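Local structure of sawadee homeodomain homolog 1 (Arabidopsis thaliana, 4IUP) at residues A[8-12]-A[47-51]; A[91-97]-A[110-116]; A[4-8]-A[18-22]. The protein binds histone H3 tails methylated at lysine 9 through its SAWADEE domain and works with RNA polymerase IV in RNA-directed DNA methylation. The protein carries 2 engineered substitutions. All coordinates share one frame; numbering follows the deposited sequence.

Interaction 1 of 3, residues A[8-12]-A[47-51]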
# COMPACT_ATOMS: atom_id res chain seq x y z
N ALA A 8 -6.16 -3.39 -5.17
CA ALA A 8 -6.95 -2.38 -5.87
C ALA A 8 -7.32 -1.23 -4.94
O ALA A 8 -7.60 -1.44 -3.75
CB ALA A 8 -8.21 -3.01 -6.47
N LYS A 9 -7.38 -0.04 -5.47
CA LYS A 9 -7.68 1.12 -4.67
C LYS A 9 -9.14 1.50 -4.76
O LYS A 9 -9.64 1.82 -5.81
CB LYS A 9 -6.82 2.26 -5.11
CG LYS A 9 -7.01 3.51 -4.38
CD LYS A 9 -5.95 4.37 -4.92
CE LYS A 9 -6.35 5.67 -5.03
NZ LYS A 9 -6.19 6.13 -3.67
N SER A 10 -9.79 1.48 -3.64
CA SER A 10 -11.22 1.75 -3.59
C SER A 10 -11.48 3.24 -3.81
O SER A 10 -10.83 4.09 -3.20
CB SER A 10 -11.78 1.28 -2.24
OG SER A 10 -13.13 1.67 -2.11
N ALA A 11 -12.42 3.55 -4.69
CA ALA A 11 -12.82 4.94 -4.92
C ALA A 11 -13.71 5.45 -3.77
O ALA A 11 -14.07 6.63 -3.74
CB ALA A 11 -13.52 5.09 -6.26
N ARG A 12 -14.05 4.56 -2.85
CA ARG A 12 -14.86 4.90 -1.67
C ARG A 12 -14.02 5.62 -0.61
O ARG A 12 -14.44 6.65 -0.09
CB ARG A 12 -15.49 3.65 -1.04
CG ARG A 12 -16.15 2.65 -1.99
CD ARG A 12 -17.63 2.94 -2.26
NE ARG A 12 -18.58 2.60 -1.18
CZ ARG A 12 -18.39 1.73 -0.18
NH1 ARG A 12 -17.25 1.04 -0.06
NH2 ARG A 12 -19.35 1.54 0.71
N ASP A 47 -17.85 -6.30 -3.78
CA ASP A 47 -17.37 -6.10 -5.16
C ASP A 47 -17.42 -4.62 -5.56
O ASP A 47 -18.39 -3.94 -5.25
CB ASP A 47 -18.19 -6.89 -6.18
CG ASP A 47 -18.11 -8.40 -5.97
OD1 ASP A 47 -18.94 -9.12 -6.59
OD2 ASP A 47 -17.25 -8.88 -5.21
N GLU A 48 -16.39 -4.14 -6.25
CA GLU A 48 -16.32 -2.74 -6.66
C GLU A 48 -15.76 -2.60 -8.07
O GLU A 48 -14.97 -3.42 -8.51
CB GLU A 48 -15.42 -1.95 -5.71
CG GLU A 48 -16.01 -1.66 -4.36
CD GLU A 48 -15.09 -0.82 -3.48
OE1 GLU A 48 -14.32 0.01 -4.02
OE2 GLU A 48 -15.16 -0.97 -2.24
N TRP A 49 -16.17 -1.53 -8.75
CA TRP A 49 -15.53 -1.10 -9.99
C TRP A 49 -14.34 -0.23 -9.64
O TRP A 49 -14.44 0.67 -8.81
CB TRP A 49 -16.50 -0.30 -10.85
CG TRP A 49 -17.63 -1.09 -11.44
CD1 TRP A 49 -18.92 -1.11 -11.02
CD2 TRP A 49 -17.56 -1.95 -12.58
NE1 TRP A 49 -19.67 -1.94 -11.82
CE2 TRP A 49 -18.86 -2.47 -12.79
CE3 TRP A 49 -16.53 -2.34 -13.45
CZ2 TRP A 49 -19.15 -3.36 -13.83
CZ3 TRP A 49 -16.82 -3.23 -14.48
CH2 TRP A 49 -18.12 -3.72 -14.66
N VAL A 50 -13.20 -0.51 -10.28
CA VAL A 50 -11.98 0.27 -10.08
C VAL A 50 -11.30 0.57 -11.41
O VAL A 50 -11.26 -0.28 -12.30
CB VAL A 50 -10.95 -0.44 -9.14
CG1 VAL A 50 -11.49 -0.56 -7.72
CG2 VAL A 50 -10.56 -1.81 -9.68
N ASN A 51 -10.76 1.78 -11.52
CA ASN A 51 -10.02 2.20 -12.71
C ASN A 51 -8.75 1.35 -12.87
O ASN A 51 -7.96 1.22 -11.92
CB ASN A 51 -9.67 3.69 -12.59
CG ASN A 51 -8.96 4.23 -13.81
OD1 ASN A 51 -7.78 3.95 -14.02
ND2 ASN A 51 -9.66 5.03 -14.60
O HOH W 1 -14.09 1.70 -6.20
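E48 OE1 is gripped by two donors, the hydroxyl of S10 and a water. S10 OG gives its proton to E48 OE1 at 2.8 Å, arriving on the syn lone pair, the side of the other carboxylate oxygen. The bridging water accepts from the backbone N of A11 and donates both to E48 OE1 and to the carbonyl O of W49, so the loop after strand 6-9 is tied to the main chain of strand 48-51 as well as to a side chain. S10 OG also accepts: chi1 of 173° puts it trans to its own N and close to its carbonyl, where the N of R12 reaches it at 3.1 Å in an ST turn. The hydroxyl is thus held by one bond given and one received, and its rotation is probably fixed. E48 OE2 meets R12 NH1 in a long salt bridge of 3.6 Å, the guanidinium and carboxylate planes turned 74° apart; the R12 chain, bent at chi2 and chi3, also lays its CG beside the carboxylate. Beneath this polar patch V50 faces the other segment: its CG2 lies 4.2 Å from A8 CB, and its CG1 is 3.6 Å from the carbonyl O of K9. The two strands are not sheet neighbours; E48 and V50 bond through their backbones to strand 33-39, and A8 to strand 16-27, so the contact closes across the curled N-terminal half of the sheet.

Interaction 2 of 3, residues A[91-97]-A[110-116]. Engineered in segment 91-97: M95 (natural residue Leu).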
# COMPACT_ATOMS: atom_id res chain seq x y z
N ASP A 91 -1.20 4.79 0.72
CA ASP A 91 0.12 5.14 0.19
C ASP A 91 0.76 6.29 0.96
O ASP A 91 0.09 7.28 1.30
CB ASP A 91 0.03 5.49 -1.29
CG ASP A 91 -0.07 4.26 -2.17
OD1 ASP A 91 0.14 3.13 -1.66
OD2 ASP A 91 -0.34 4.41 -3.38
N GLY A 92 2.05 6.15 1.24
CA GLY A 92 2.83 7.22 1.85
C GLY A 92 4.23 7.19 1.30
O GLY A 92 4.63 6.24 0.62
N HIS A 93 4.99 8.25 1.56
CA HIS A 93 6.39 8.28 1.17
C HIS A 93 7.26 8.42 2.40
O HIS A 93 6.94 9.18 3.30
CB HIS A 93 6.66 9.42 0.18
CG HIS A 93 6.08 9.17 -1.18
ND1 HIS A 93 4.80 9.55 -1.52
CD2 HIS A 93 6.60 8.54 -2.26
CE1 HIS A 93 4.56 9.19 -2.77
NE2 HIS A 93 5.63 8.57 -3.24
N VAL A 94 8.36 7.68 2.44
CA VAL A 94 9.29 7.75 3.57
C VAL A 94 10.02 9.09 3.53
O VAL A 94 10.64 9.43 2.52
CB VAL A 94 10.32 6.60 3.54
CG1 VAL A 94 11.28 6.72 4.72
CG2 VAL A 94 9.61 5.24 3.55
N MSE A 95 9.93 9.85 4.62
CA MSE A 95 10.53 11.18 4.72
C MSE A 95 11.84 11.17 5.49
O MSE A 95 12.74 11.97 5.23
CB MSE A 95 9.57 12.16 5.41
CG MSE A 95 8.17 12.21 4.82
SE MSE A 95 8.15 12.55 2.89
CE MSE A 95 8.82 14.39 2.92
N ASN A 96 11.94 10.25 6.45
CA ASN A 96 13.05 10.20 7.39
C ASN A 96 13.12 8.80 7.96
O ASN A 96 12.09 8.17 8.16
CB ASN A 96 12.82 11.21 8.52
CG ASN A 96 13.89 11.17 9.58
OD1 ASN A 96 13.72 10.56 10.63
ND2 ASN A 96 15.02 11.82 9.30
N ILE A 97 14.34 8.32 8.23
CA ILE A 97 14.53 7.03 8.88
C ILE A 97 15.50 7.16 10.05
O ILE A 97 16.65 7.58 9.87
CB ILE A 97 15.05 5.94 7.91
CG1 ILE A 97 14.15 5.84 6.68
CG2 ILE A 97 15.15 4.57 8.61
CD1 ILE A 97 14.74 5.03 5.54
N VAL A 110 12.74 3.49 12.81
CA VAL A 110 11.53 4.32 12.78
C VAL A 110 11.44 5.07 11.45
O VAL A 110 12.33 5.84 11.10
CB VAL A 110 11.47 5.32 13.97
CG1 VAL A 110 10.18 6.13 13.94
CG2 VAL A 110 11.59 4.58 15.31
N PHE A 111 10.35 4.84 10.73
CA PHE A 111 10.15 5.42 9.41
C PHE A 111 9.08 6.49 9.51
O PHE A 111 7.93 6.19 9.81
CB PHE A 111 9.73 4.34 8.41
CG PHE A 111 10.69 3.17 8.33
CD1 PHE A 111 11.71 3.15 7.38
CD2 PHE A 111 10.57 2.09 9.20
CE1 PHE A 111 12.61 2.08 7.30
CE2 PHE A 111 11.46 1.01 9.14
CZ PHE A 111 12.48 1.00 8.18
N LEU A 112 9.48 7.75 9.30
CA LEU A 112 8.50 8.83 9.24
C LEU A 112 7.92 8.83 7.83
O LEU A 112 8.65 8.99 6.84
CB LEU A 112 9.13 10.18 9.58
CG LEU A 112 8.22 11.42 9.49
CD1 LEU A 112 7.27 11.48 10.67
CD2 LEU A 112 9.05 12.69 9.40
N VAL A 113 6.61 8.63 7.73
CA VAL A 113 5.95 8.62 6.42
C VAL A 113 5.03 9.82 6.29
O VAL A 113 4.50 10.31 7.28
CB VAL A 113 5.20 7.28 6.11
CG1 VAL A 113 6.10 6.07 6.38
CG2 VAL A 113 3.89 7.16 6.90
N ARG A 114 4.89 10.31 5.06
CA ARG A 114 3.91 11.33 4.75
C ARG A 114 2.87 10.72 3.83
O ARG A 114 3.20 10.26 2.73
CB ARG A 114 4.57 12.53 4.08
CG ARG A 114 3.61 13.67 3.78
CD ARG A 114 4.36 14.87 3.21
NE ARG A 114 5.24 15.50 4.20
CZ ARG A 114 5.85 16.66 4.02
NH1 ARG A 114 5.69 17.35 2.89
NH2 ARG A 114 6.63 17.15 4.97
N TYR A 115 1.62 10.72 4.28
CA TYR A 115 0.53 10.14 3.51
C TYR A 115 0.20 10.97 2.28
O TYR A 115 0.11 12.19 2.35
CB TYR A 115 -0.71 9.96 4.39
CG TYR A 115 -0.51 8.89 5.43
CD1 TYR A 115 -0.39 7.55 5.06
CD2 TYR A 115 -0.42 9.22 6.78
CE1 TYR A 115 -0.20 6.56 6.01
CE2 TYR A 115 -0.23 8.23 7.75
CZ TYR A 115 -0.11 6.91 7.35
OH TYR A 115 0.07 5.93 8.30
N GLU A 116 0.06 10.29 1.18
CA GLU A 116 -0.14 10.94 -0.07
C GLU A 116 -1.45 11.77 -0.12
O GLU A 116 -1.43 12.90 -0.56
CB GLU A 116 -0.07 9.88 -1.15
CG GLU A 116 0.33 10.40 -2.48
CD GLU A 116 0.32 9.35 -3.53
OE1 GLU A 116 -0.71 8.70 -3.71
OE2 GLU A 116 1.36 9.19 -4.18
O HOH W 2 -2.44 5.81 -3.58
O HOH W 3 0.75 6.49 -5.06
O HOH W 4 3.54 11.14 0.20
O HOH W 5 12.08 8.70 11.72
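The guanidinium of R114 carries the CE methyl of M95 over the centre of one face, 3.8 Å above the plane, while E121 on the next strand takes its NE in a salt bridge. M95 is an engineered selenomethionine in place of leucine; its chain, bent at chi2 and chi3, lies across R114, with CG 3.7 Å from R114 CB. The H93 ring is met at its edge, in plane, by E116 OE2 at 3.5 Å from CE1, and by a water shared between ND1 and the carbonyl O of R114. On the other side of the sheet, V113 CG2 lies over one face of the Y115 ring, offset toward its rim, and V94 CG1 is at the edge of F111. The I97 side chain crosses that ring obliquely, its CG1 3.7 Å from F111 CD1. Backbone bonds run both ways between H93 and R114. Farther on, M95 and N96 both face L112 in a classic beta bulge: M95 N reaches L112 O at 2.7 Å with an angle of 175°, and L112 N binds N96 O. At the other end, before H93, E116 N bonds to D91 O, and water links their carboxylates, which are probably mutually repulsive; R57 pairs with D91. This antiparallel hairpin lies between strands 76-83 and 121-124, and F111 approaches C107 and C109 of the zinc site.

Interaction 3 of 3, residues A[4-8]-A[18-22]. With CVM (cymal-4), chain E.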
# COMPACT_ATOMS: atom_id res chain seq x y z
N LEU A 4 1.31 -13.74 -10.43
CA LEU A 4 1.10 -12.33 -10.09
C LEU A 4 -0.16 -12.18 -9.24
O LEU A 4 -1.17 -12.84 -9.50
CB LEU A 4 0.98 -11.48 -11.36
CG LEU A 4 2.28 -11.25 -12.14
CD1 LEU A 4 1.97 -10.58 -13.48
CD2 LEU A 4 3.25 -10.41 -11.32
N ALA A 5 -0.07 -11.36 -8.19
CA ALA A 5 -1.22 -11.04 -7.34
C ALA A 5 -1.38 -9.53 -7.24
O ALA A 5 -0.42 -8.78 -7.42
CB ALA A 5 -1.07 -11.66 -5.95
N PHE A 6 -2.60 -9.08 -6.92
CA PHE A 6 -2.98 -7.69 -7.11
C PHE A 6 -3.67 -7.07 -5.90
O PHE A 6 -4.26 -7.76 -5.08
CB PHE A 6 -3.87 -7.56 -8.36
CG PHE A 6 -3.20 -8.05 -9.61
CD1 PHE A 6 -2.34 -7.21 -10.32
CD2 PHE A 6 -3.37 -9.36 -10.04
CE1 PHE A 6 -1.69 -7.67 -11.47
CE2 PHE A 6 -2.72 -9.82 -11.20
CZ PHE A 6 -1.88 -8.97 -11.91
N GLU A 7 -3.55 -5.74 -5.81
CA GLU A 7 -4.33 -4.94 -4.88
C GLU A 7 -5.02 -3.85 -5.68
O GLU A 7 -4.54 -3.45 -6.76
CB GLU A 7 -3.46 -4.35 -3.75
CG GLU A 7 -2.23 -3.50 -4.21
CD GLU A 7 -1.21 -3.28 -3.09
OE1 GLU A 7 -1.11 -4.13 -2.19
OE2 GLU A 7 -0.48 -2.25 -3.12
N ALA A 8 -6.16 -3.39 -5.17
CA ALA A 8 -6.95 -2.38 -5.87
C ALA A 8 -7.32 -1.23 -4.94
O ALA A 8 -7.60 -1.44 -3.75
CB ALA A 8 -8.21 -3.01 -6.47
N ASP A 18 -6.59 -6.13 -1.09
CA ASP A 18 -6.19 -7.30 -1.87
C ASP A 18 -7.33 -7.80 -2.76
O ASP A 18 -8.46 -7.93 -2.31
CB ASP A 18 -5.71 -8.43 -0.96
CG ASP A 18 -4.38 -8.14 -0.31
OD1 ASP A 18 -3.66 -7.24 -0.77
OD2 ASP A 18 -4.04 -8.84 0.68
N VAL A 19 -7.01 -8.07 -4.03
CA VAL A 19 -7.97 -8.57 -4.99
C VAL A 19 -7.95 -10.10 -4.99
O VAL A 19 -6.88 -10.70 -5.13
CB VAL A 19 -7.67 -8.07 -6.42
CG1 VAL A 19 -8.64 -8.68 -7.44
CG2 VAL A 19 -7.73 -6.54 -6.47
N SER A 20 -9.11 -10.70 -4.80
CA SER A 20 -9.26 -12.16 -4.88
C SER A 20 -9.41 -12.61 -6.34
O SER A 20 -8.81 -13.61 -6.77
CB SER A 20 -10.45 -12.61 -4.03
OG SER A 20 -10.68 -14.00 -4.18
N SER A 21 -10.23 -11.88 -7.09
CA SER A 21 -10.40 -12.15 -8.52
C SER A 21 -11.02 -10.96 -9.25
O SER A 21 -11.52 -10.02 -8.63
CB SER A 21 -11.26 -13.40 -8.73
OG SER A 21 -12.57 -13.22 -8.24
N PHE A 22 -10.96 -11.03 -10.58
CA PHE A 22 -11.52 -10.03 -11.47
C PHE A 22 -12.72 -10.65 -12.18
O PHE A 22 -12.63 -11.75 -12.72
CB PHE A 22 -10.46 -9.59 -12.48
CG PHE A 22 -9.24 -8.97 -11.86
CD1 PHE A 22 -8.20 -9.77 -11.37
CD2 PHE A 22 -9.11 -7.58 -11.77
CE1 PHE A 22 -7.06 -9.19 -10.79
CE2 PHE A 22 -7.97 -7.00 -11.20
CZ PHE A 22 -6.95 -7.81 -10.71
C1 CVM E . -2.85 -4.47 -14.84
C2 CVM E . -4.21 -4.83 -14.25
C3 CVM E . -4.45 -6.33 -14.34
C4 CVM E . -5.83 -6.62 -14.94
C6 CVM E . -6.23 -8.11 -14.90
C7 CVM E . -6.44 -8.63 -16.33
C8 CVM E . -6.50 -10.17 -16.41
C9 CVM E . -6.74 -10.83 -15.04
C10 CVM E . -5.70 -10.42 -13.99
C11 CVM E . -5.19 -8.98 -14.17
O12 CVM E . -1.92 -4.32 -13.76
C13 CVM E . -1.39 -2.97 -13.62
O14 CVM E . -1.80 -2.03 -14.67
C15 CVM E . -1.34 -0.66 -14.39
C16 CVM E . 0.18 -0.57 -14.18
C17 CVM E . 0.78 -1.70 -13.32
C18 CVM E . 0.14 -3.07 -13.59
C19 CVM E . -1.75 0.28 -15.54
O20 CVM E . -1.84 -0.44 -16.77
O21 CVM E . 2.19 -1.79 -13.56
O22 CVM E . 0.53 -4.00 -12.58
O23 CVM E . 0.47 0.67 -13.53
O HOH W 6 -4.80 -10.75 -7.01
O HOH W 7 -2.23 -5.07 -0.01
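F6 leads from CB, 3.9 Å from F22 CZ, into a ring touched by F22 and cymal-4. Its CG and CD2 meet the rim of F22, CD2 lying 3.8 Å from F22 CE1; CE2 and CZ reach C11 of the cymal-4 cyclohexyl group, each at 4.0 Å, and CE1 reaches cymal-4 O12 at 4.1 Å. With chi1 at -59°, CG lies trans to the carbonyl carbon, turning the ring toward F22. The pair is offset edge-to-face, the edge of F22 toward the face of F6, centroids 5.6 Å apart and planes at 80°. F22 is itself sandwiched: V19 CG1 lies over one face, toward its rim, and the cyclohexyl ring covers the opposite face. An alanine in place of F6 is likely to open a gap beside the cyclohexyl group and leave the F22 edge without its aromatic partner. V19 N donates to F6 O in a nearly linear bond, from above the carbonyl plane, and V19 CG2 packs 3.6 Å from A8 CB. One water bridges F6 N to V19 O. A second donates to both E7 OE1 and D18 OD1, linking two carboxylates 4.3 Å apart; S60 and R57 bind E7 OE2, the arginine probably easing the like charges. This is an antiparallel hairpin, probably of a Tudor-like barrel, whose aromatic pair forms one wall of the detergent pocket completed by V52, K53, V56 and E58.

Interactions 1 and 3 start from the same part of the chain, share A8 on strand 6-9 and have centres about 11 Å apart. Interaction 3 joins that strand to its sheet neighbour 16-27, whereas interaction 1 links its end to strand 48-51 at the outer edge of the sheet. Interaction 2 comes later in the sequence, after both have closed, with its centre about 24 Å from interaction 1 and 25 Å from interaction 3, on the other side of the chain's centre. All three belong to one continuous antiparallel sheet, consistent with a tandem Tudor arrangement: one half holds the detergent, the other the zinc ion.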